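Local coordinates for DNA mismatch repair protein MutS (Thermus aquaticus, PDB 1EWQ) that recognises mismatched DNA as part of mismatch repair and has a weak ATPase activity, at residues E83-K87 and M88-L92; E487-R490 and L491-L494; T695-F698 and E699-A702. All coordinates share one frame; numbering follows the deposited sequence.

Contact 1 of 3, residues E83-K87 and M88-L92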
loop_
_atom_site.group_PDB
_atom_site.type_symbol
_atom_site.label_atom_id
_atom_site.label_comp_id
_atom_site.label_asym_id
_atom_site.label_seq_id
_atom_site.Cartn_x
_atom_site.Cartn_y
_atom_site.Cartn_z
ATOM N N GLU C 83 10.405 -2.055 13.313
ATOM C CA GLU C 83 10.332 -1.332 12.045
ATOM C C GLU C 83 8.966 -1.597 11.426
ATOM O O GLU C 83 8.265 -0.673 11.008
ATOM C CB GLU C 83 11.438 -1.810 11.090
ATOM C CG GLU C 83 11.500 -1.070 9.745
ATOM C CD GLU C 83 12.580 -1.620 8.811
ATOM O OE1 GLU C 83 13.777 -1.629 9.192
ATOM O OE2 GLU C 83 12.235 -2.047 7.689
ATOM N N ARG C 84 8.582 -2.870 11.391
ATOM C CA ARG C 84 7.304 -3.242 10.815
ATOM C C ARG C 84 6.134 -2.701 11.612
ATOM O O ARG C 84 5.207 -2.137 11.042
ATOM C CB ARG C 84 7.192 -4.764 10.685
ATOM C CG ARG C 84 7.890 -5.339 9.454
ATOM C CD ARG C 84 7.366 -6.730 9.148
ATOM N NE ARG C 84 7.865 -7.720 10.093
ATOM C CZ ARG C 84 7.302 -8.905 10.307
ATOM N NH1 ARG C 84 6.206 -9.258 9.647
ATOM N NH2 ARG C 84 7.844 -9.743 11.180
ATOM N N LEU C 85 6.171 -2.869 12.928
ATOM C CA LEU C 85 5.089 -2.388 13.772
ATOM C C LEU C 85 4.910 -0.887 13.600
ATOM O O LEU C 85 3.787 -0.393 13.490
ATOM C CB LEU C 85 5.383 -2.710 15.237
ATOM C CG LEU C 85 5.429 -4.201 15.566
ATOM C CD1 LEU C 85 5.969 -4.412 16.965
ATOM C CD2 LEU C 85 4.027 -4.776 15.426
ATOM N N LEU C 86 6.021 -0.163 13.571
ATOM C CA LEU C 86 5.966 1.284 13.414
ATOM C C LEU C 86 5.248 1.699 12.141
ATOM O O LEU C 86 4.409 2.601 12.155
ATOM C CB LEU C 86 7.379 1.870 13.414
ATOM C CG LEU C 86 8.022 1.968 14.799
ATOM C CD1 LEU C 86 9.506 2.205 14.672
ATOM C CD2 LEU C 86 7.356 3.090 15.582
ATOM N N LYS C 87 5.570 1.030 11.040
ATOM C CA LYS C 87 4.971 1.367 9.760
ATOM C C LYS C 87 3.483 1.051 9.683
ATOM O O LYS C 87 2.775 1.554 8.807
ATOM C CB LYS C 87 5.754 0.675 8.644
ATOM C CG LYS C 87 7.240 1.029 8.710
ATOM C CD LYS C 87 8.040 0.490 7.538
ATOM C CE LYS C 87 9.520 0.856 7.681
ATOM N NZ LYS C 87 9.749 2.336 7.753
HETATM N N MSE C 88 3.000 0.239 10.615
HETATM C CA MSE C 88 1.586 -0.102 10.628
HETATM C C MSE C 88 0.775 0.877 11.475
HETATM O O MSE C 88 -0.451 0.816 11.491
HETATM C CB MSE C 88 1.384 -1.538 11.129
HETATM C CG MSE C 88 1.687 -2.600 10.077
HETATM SE SE MSE C 88 1.721 -4.429 10.736
HETATM C CE MSE C 88 3.472 -4.931 10.072
ATOM N N GLY C 89 1.460 1.781 12.174
ATOM C CA GLY C 89 0.763 2.757 12.994
ATOM C C GLY C 89 0.790 2.530 14.496
ATOM O O GLY C 89 0.050 3.186 15.229
ATOM N N PHE C 90 1.631 1.612 14.965
ATOM C CA PHE C 90 1.736 1.332 16.398
ATOM C C PHE C 90 2.756 2.232 17.089
ATOM O O PHE C 90 3.673 2.753 16.457
ATOM C CB PHE C 90 2.213 -0.104 16.663
ATOM C CG PHE C 90 1.239 -1.180 16.274
ATOM C CD1 PHE C 90 1.230 -1.697 14.983
ATOM C CD2 PHE C 90 0.360 -1.709 17.215
ATOM C CE1 PHE C 90 0.362 -2.729 14.639
ATOM C CE2 PHE C 90 -0.514 -2.740 16.879
ATOM C CZ PHE C 90 -0.514 -3.251 15.594
ATOM N N ARG C 91 2.584 2.404 18.396
ATOM C CA ARG C 91 3.541 3.135 19.226
ATOM C C ARG C 91 4.043 1.983 20.100
ATOM O O ARG C 91 3.259 1.116 20.463
ATOM C CB ARG C 91 2.868 4.182 20.117
ATOM C CG ARG C 91 2.359 5.441 19.418
ATOM C CD ARG C 91 2.076 6.519 20.461
ATOM N NE ARG C 91 1.223 7.596 19.976
ATOM C CZ ARG C 91 -0.082 7.475 19.745
ATOM N NH1 ARG C 91 -0.694 6.316 19.958
ATOM N NH2 ARG C 91 -0.780 8.517 19.308
ATOM N N LEU C 92 5.323 1.953 20.445
ATOM C CA LEU C 92 5.822 0.841 21.246
ATOM C C LEU C 92 6.464 1.203 22.580
ATOM O O LEU C 92 7.332 2.070 22.655
ATOM C CB LEU C 92 6.829 0.031 20.432
ATOM C CG LEU C 92 6.446 -0.306 18.992
ATOM C CD1 LEU C 92 7.643 -0.916 18.286
ATOM C CD2 LEU C 92 5.255 -1.238 18.980
HETATM O O HOH W 1 4.046 4.171 14.065
#
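L85, in the last turns of helix 78-87, packs on L92 across the loop that leads to strand 92-97: its CD1 lies 3.8 Å from L92 CD2, the two leucines crossing at about a right angle. Its other branch, CD2, comes over one face of F90, 4.2 Å from CD1 of that ring. The L85 carbonyl is equally engaged: L85 O meets the ring edge in plane, 3.2 Å from F90 CD1. The same oxygen accepts from M88 N at 3.0 Å and from F90 N, which reach it from opposite faces of the carbonyl plane. Replacing L92 with an alanine would probably open a gap against L85 and let that leucine's CD1 branch shift. Opposite in character is the outer side, where M88, a selenomethionine, is exposed; the bend at chi3 (-127°) turns its CE back to 3.8 Å from R84 CB. Water donates to both L86 O and F90 O, joining the turn to the chain that leaves it. G89, with phi 105°, gives its N-H to L86 O at 3.1 Å, and with F90 N on L85 O this is a Schellman motif, closing the helix before a strand of the domain I sheet.

Contact 2 of 3, residues E487-R490 and L491-L494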
loop_
_atom_site.group_PDB
_atom_site.type_symbol
_atom_site.label_atom_id
_atom_site.label_comp_id
_atom_site.label_asym_id
_atom_site.label_seq_id
_atom_site.Cartn_x
_atom_site.Cartn_y
_atom_site.Cartn_z
ATOM N N GLU C 487 35.849 -24.479 35.483
ATOM C CA GLU C 487 36.888 -23.471 35.339
ATOM C C GLU C 487 36.660 -22.680 34.052
ATOM O O GLU C 487 36.613 -21.454 34.068
ATOM C CB GLU C 487 38.264 -24.149 35.310
ATOM C CG GLU C 487 39.459 -23.211 35.172
ATOM C CD GLU C 487 39.532 -22.180 36.286
ATOM O OE1 GLU C 487 38.908 -22.400 37.351
ATOM O OE2 GLU C 487 40.225 -21.153 36.100
ATOM N N VAL C 488 36.519 -23.392 32.939
ATOM C CA VAL C 488 36.294 -22.764 31.649
ATOM C C VAL C 488 35.074 -21.849 31.708
ATOM O O VAL C 488 35.087 -20.749 31.155
ATOM C CB VAL C 488 36.106 -23.834 30.544
ATOM C CG1 VAL C 488 35.449 -23.230 29.321
ATOM C CG2 VAL C 488 37.462 -24.418 30.165
ATOM N N TYR C 489 34.027 -22.302 32.390
ATOM C CA TYR C 489 32.813 -21.508 32.520
ATOM C C TYR C 489 33.061 -20.219 33.306
ATOM O O TYR C 489 32.549 -19.153 32.943
ATOM C CB TYR C 489 31.706 -22.320 33.197
ATOM C CG TYR C 489 31.084 -23.388 32.318
ATOM C CD1 TYR C 489 31.247 -23.367 30.930
ATOM C CD2 TYR C 489 30.284 -24.386 32.868
ATOM C CE1 TYR C 489 30.622 -24.309 30.112
ATOM C CE2 TYR C 489 29.653 -25.335 32.058
ATOM C CZ TYR C 489 29.827 -25.288 30.682
ATOM O OH TYR C 489 29.188 -26.213 29.883
ATOM N N ARG C 490 33.855 -20.313 34.373
ATOM C CA ARG C 490 34.162 -19.142 35.192
ATOM C C ARG C 490 34.912 -18.118 34.352
ATOM O O ARG C 490 34.620 -16.925 34.398
ATOM C CB ARG C 490 35.016 -19.525 36.415
ATOM C CG ARG C 490 35.245 -18.360 37.374
ATOM C CD ARG C 490 36.171 -18.702 38.555
ATOM N NE ARG C 490 37.502 -18.118 38.396
ATOM C CZ ARG C 490 38.466 -18.656 37.660
ATOM N NH1 ARG C 490 38.242 -19.797 37.024
ATOM N NH2 ARG C 490 39.645 -18.056 37.541
ATOM N N LEU C 491 35.885 -18.589 33.584
ATOM C CA LEU C 491 36.653 -17.698 32.738
ATOM C C LEU C 491 35.740 -17.018 31.728
ATOM O O LEU C 491 35.768 -15.802 31.580
ATOM C CB LEU C 491 37.755 -18.468 32.016
ATOM C CG LEU C 491 38.870 -18.951 32.939
ATOM C CD1 LEU C 491 39.936 -19.683 32.144
ATOM C CD2 LEU C 491 39.470 -17.750 33.657
ATOM N N GLU C 492 34.918 -17.809 31.050
ATOM C CA GLU C 492 34.000 -17.274 30.057
ATOM C C GLU C 492 33.100 -16.191 30.646
ATOM O O GLU C 492 32.853 -15.170 30.010
ATOM C CB GLU C 492 33.172 -18.414 29.447
ATOM C CG GLU C 492 33.982 -19.266 28.465
ATOM C CD GLU C 492 33.245 -20.502 27.960
ATOM O OE1 GLU C 492 32.009 -20.587 28.109
ATOM O OE2 GLU C 492 33.911 -21.389 27.398
ATOM N N ALA C 493 32.622 -16.409 31.866
ATOM C CA ALA C 493 31.763 -15.432 32.526
ATOM C C ALA C 493 32.540 -14.155 32.862
ATOM O O ALA C 493 32.018 -13.045 32.730
ATOM C CB ALA C 493 31.170 -16.030 33.787
ATOM N N LEU C 494 33.788 -14.313 33.295
ATOM C CA LEU C 494 34.613 -13.162 33.631
ATOM C C LEU C 494 34.989 -12.397 32.377
ATOM O O LEU C 494 35.083 -11.170 32.397
ATOM C CB LEU C 494 35.888 -13.590 34.359
ATOM C CG LEU C 494 35.786 -13.871 35.859
ATOM C CD1 LEU C 494 37.190 -14.046 36.420
ATOM C CD2 LEU C 494 35.082 -12.716 36.569
#
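Four successive backbone bonds step from E487-R490 to L491-L494 in unbroken alpha-helical fashion, from L491 N to E487 O at 3.0 Å through to L494 N on R490 O, also 3.0 Å. On one flank V488 sends CG1 beside its own carbonyl carbon (chi1 162°), and that methyl comes within 3.1 Å of E492 OE2, a tight meeting of an apolar branch with a carboxylate. E492 runs out extended beyond CG and lies alongside Y489, both pointing the same way. Its OE1 sits at the edge of the Y489 ring, 4.0 Å from CD1, while ring and carboxylate planes stand 63° apart; the Y489 hydroxyl is bonded beyond the helix to that of Y442. These residues belong to the long helix 479-511, which lies against helix 406-433; in MutS such a pair of long helices carries the small antiparallel sheet between them in sequence. H415 of the partner helix touches both V488 and E492, A414 touches L491, and L411 touches L494. Toward the exposed flank, L491 CD2 lies 3.9 Å from R490 NH2, approaching the guanidinium obliquely. R490 also appears to pair with E487, one turn back, but its NH1 sits too close to a neighbour, making this salt bridge doubtful.

Contact 3 of 3, residues T695-F698 and E699-A702. With SO4 (sulfate ion), chain F.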
loop_
_atom_site.group_PDB
_atom_site.type_symbol
_atom_site.label_atom_id
_atom_site.label_comp_id
_atom_site.label_asym_id
_atom_site.label_seq_id
_atom_site.Cartn_x
_atom_site.Cartn_y
_atom_site.Cartn_z
ATOM N N THR C 695 -3.255 31.643 -19.803
ATOM C CA THR C 695 -4.707 31.706 -19.975
ATOM C C THR C 695 -5.106 31.541 -21.435
ATOM O O THR C 695 -4.254 31.571 -22.320
ATOM C CB THR C 695 -5.257 33.069 -19.464
ATOM O OG1 THR C 695 -6.686 33.109 -19.597
ATOM C CG2 THR C 695 -4.652 34.214 -20.257
ATOM N N HIS C 696 -6.402 31.356 -21.677
ATOM C CA HIS C 696 -6.924 31.227 -23.035
ATOM C C HIS C 696 -7.667 32.504 -23.388
ATOM O O HIS C 696 -8.002 32.731 -24.544
ATOM C CB HIS C 696 -7.901 30.057 -23.141
ATOM C CG HIS C 696 -7.251 28.722 -22.993
ATOM N ND1 HIS C 696 -6.256 28.286 -23.840
ATOM C CD2 HIS C 696 -7.421 27.744 -22.071
ATOM C CE1 HIS C 696 -5.836 27.097 -23.444
ATOM N NE2 HIS C 696 -6.526 26.747 -22.373
ATOM N N TYR C 697 -7.933 33.333 -22.384
ATOM C CA TYR C 697 -8.660 34.577 -22.610
ATOM C C TYR C 697 -7.903 35.586 -23.465
ATOM O O TYR C 697 -6.967 36.240 -22.993
ATOM C CB TYR C 697 -9.013 35.219 -21.268
ATOM C CG TYR C 697 -10.030 34.439 -20.460
ATOM C CD1 TYR C 697 -10.039 34.514 -19.072
ATOM C CD2 TYR C 697 -11.024 33.681 -21.088
ATOM C CE1 TYR C 697 -11.009 33.868 -18.328
ATOM C CE2 TYR C 697 -12.007 33.028 -20.350
ATOM C CZ TYR C 697 -11.994 33.127 -18.970
ATOM O OH TYR C 697 -12.962 32.505 -18.214
ATOM N N PHE C 698 -8.292 35.701 -24.731
ATOM C CA PHE C 698 -7.650 36.678 -25.605
ATOM C C PHE C 698 -8.030 38.050 -25.055
ATOM O O PHE C 698 -7.295 39.020 -25.205
ATOM C CB PHE C 698 -8.156 36.568 -27.051
ATOM C CG PHE C 698 -7.583 35.412 -27.823
ATOM C CD1 PHE C 698 -8.137 34.136 -27.715
ATOM C CD2 PHE C 698 -6.497 35.604 -28.678
ATOM C CE1 PHE C 698 -7.626 33.067 -28.448
ATOM C CE2 PHE C 698 -5.975 34.536 -29.418
ATOM C CZ PHE C 698 -6.545 33.264 -29.302
ATOM N N GLU C 699 -9.192 38.113 -24.414
ATOM C CA GLU C 699 -9.664 39.363 -23.854
ATOM C C GLU C 699 -8.643 39.980 -22.888
ATOM O O GLU C 699 -8.494 41.197 -22.845
ATOM C CB GLU C 699 -11.038 39.173 -23.176
ATOM C CG GLU C 699 -11.299 37.788 -22.621
ATOM C CD GLU C 699 -11.720 36.783 -23.689
ATOM O OE1 GLU C 699 -12.932 36.699 -24.015
ATOM O OE2 GLU C 699 -10.826 36.086 -24.203
ATOM N N LEU C 700 -7.921 39.149 -22.140
ATOM C CA LEU C 700 -6.921 39.659 -21.196
ATOM C C LEU C 700 -5.696 40.250 -21.898
ATOM O O LEU C 700 -5.022 41.119 -21.347
ATOM C CB LEU C 700 -6.459 38.553 -20.242
ATOM C CG LEU C 700 -7.493 37.996 -19.254
ATOM C CD1 LEU C 700 -6.828 36.966 -18.327
ATOM C CD2 LEU C 700 -8.063 39.125 -18.435
ATOM N N THR C 701 -5.418 39.788 -23.114
ATOM C CA THR C 701 -4.252 40.274 -23.861
ATOM C C THR C 701 -4.294 41.750 -24.263
ATOM O O THR C 701 -3.257 42.340 -24.571
ATOM C CB THR C 701 -4.029 39.464 -25.150
ATOM O OG1 THR C 701 -5.047 39.789 -26.102
ATOM C CG2 THR C 701 -4.072 37.965 -24.855
ATOM N N ALA C 702 -5.472 42.358 -24.250
ATOM C CA ALA C 702 -5.578 43.757 -24.654
ATOM C C ALA C 702 -5.894 44.778 -23.559
ATOM O O ALA C 702 -6.324 45.884 -23.860
ATOM C CB ALA C 702 -6.603 43.880 -25.775
HETATM S S SO4 F . -6.897 28.174 -27.547
HETATM O O1 SO4 F . -8.130 28.637 -28.209
HETATM O O2 SO4 F . -5.869 27.854 -28.552
HETATM O O3 SO4 F . -6.415 29.241 -26.658
HETATM O O4 SO4 F . -7.202 26.968 -26.759
HETATM O O HOH W 2 -10.774 33.950 -25.373
#
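The loop after strand 690-694 belongs to the composite ATPase site of the MutS dimer, and H696 in it has the place of the switch (H-loop) histidine of ABC-type ATPases, a likely rather than proven role. Its NE2 makes a weak bond to N585 of the predicted P-loop. Through its other ring nitrogen, ND1, H696 donates to O3 of a sulfate at 3.0 Å, and this O3 lies at the ring edge, near its plane. The ion, probably from the crystallisation liquor, is also held by Y737 N and by the hydroxyls of T668 and S669 of the second subunit. The chain next to the histidine is fixed by an ST turn, in which T695 OG1 accepts from Y697 N at 3.1 Å.

Y697 packs its CB against CG of L700, 3.8 Å away, while L700 CD1 comes to the edge of the tyrosine ring and lies 4.0 Å from T695 CG2. In the short, weakly bonded helical turn that follows, L700 N bonds to Y697 O at 3.2 Å, and F698 O is gripped twice by T701. With OG1 set between its backbone N and carbonyl carbon (chi1 72°), T701 brings the hydroxyl onto an in-plane lone pair of F698 O at 2.5 Å, whereas T701 N comes from above that plane at 2.9 Å. E699, bent at chi2 (-80°), folds its OE2 back beside Y697, 3.6 Å from CB, and a water donates both to this oxygen and to H696 O. E699 OE1 bonds instead to S670 OG of the second subunit. One carboxylate thus bridges the histidine loop and the neighbouring chain. A sulfate held by H696 and by T668 and S669 of the second subunit is consistent with a site shared by both chains that can take an oxyanion.

The three contacts follow one another along the chain and have no helix or sheet in common. Contact 1 ends helix 78-87 before strand 92-97 of the domain I sheet, contact 2 lies within helix 479-511 of domain III, and contact 3 follows strand 690-694 of the sheet in the P-loop NTPase domain V. Centres of contacts 1 and 2 are 40 Å apart, those of 1 and 3 54 Å, and those of 2 and 3, on opposite sides of the chain's centre, 89 Å. With contacts 1 and 2 about 8 and 10 Å from the bound DNA (nearest atoms) and contact 3 about 59 Å from it, the DNA-binding and ATPase ends of MutS are widely separated in one chain.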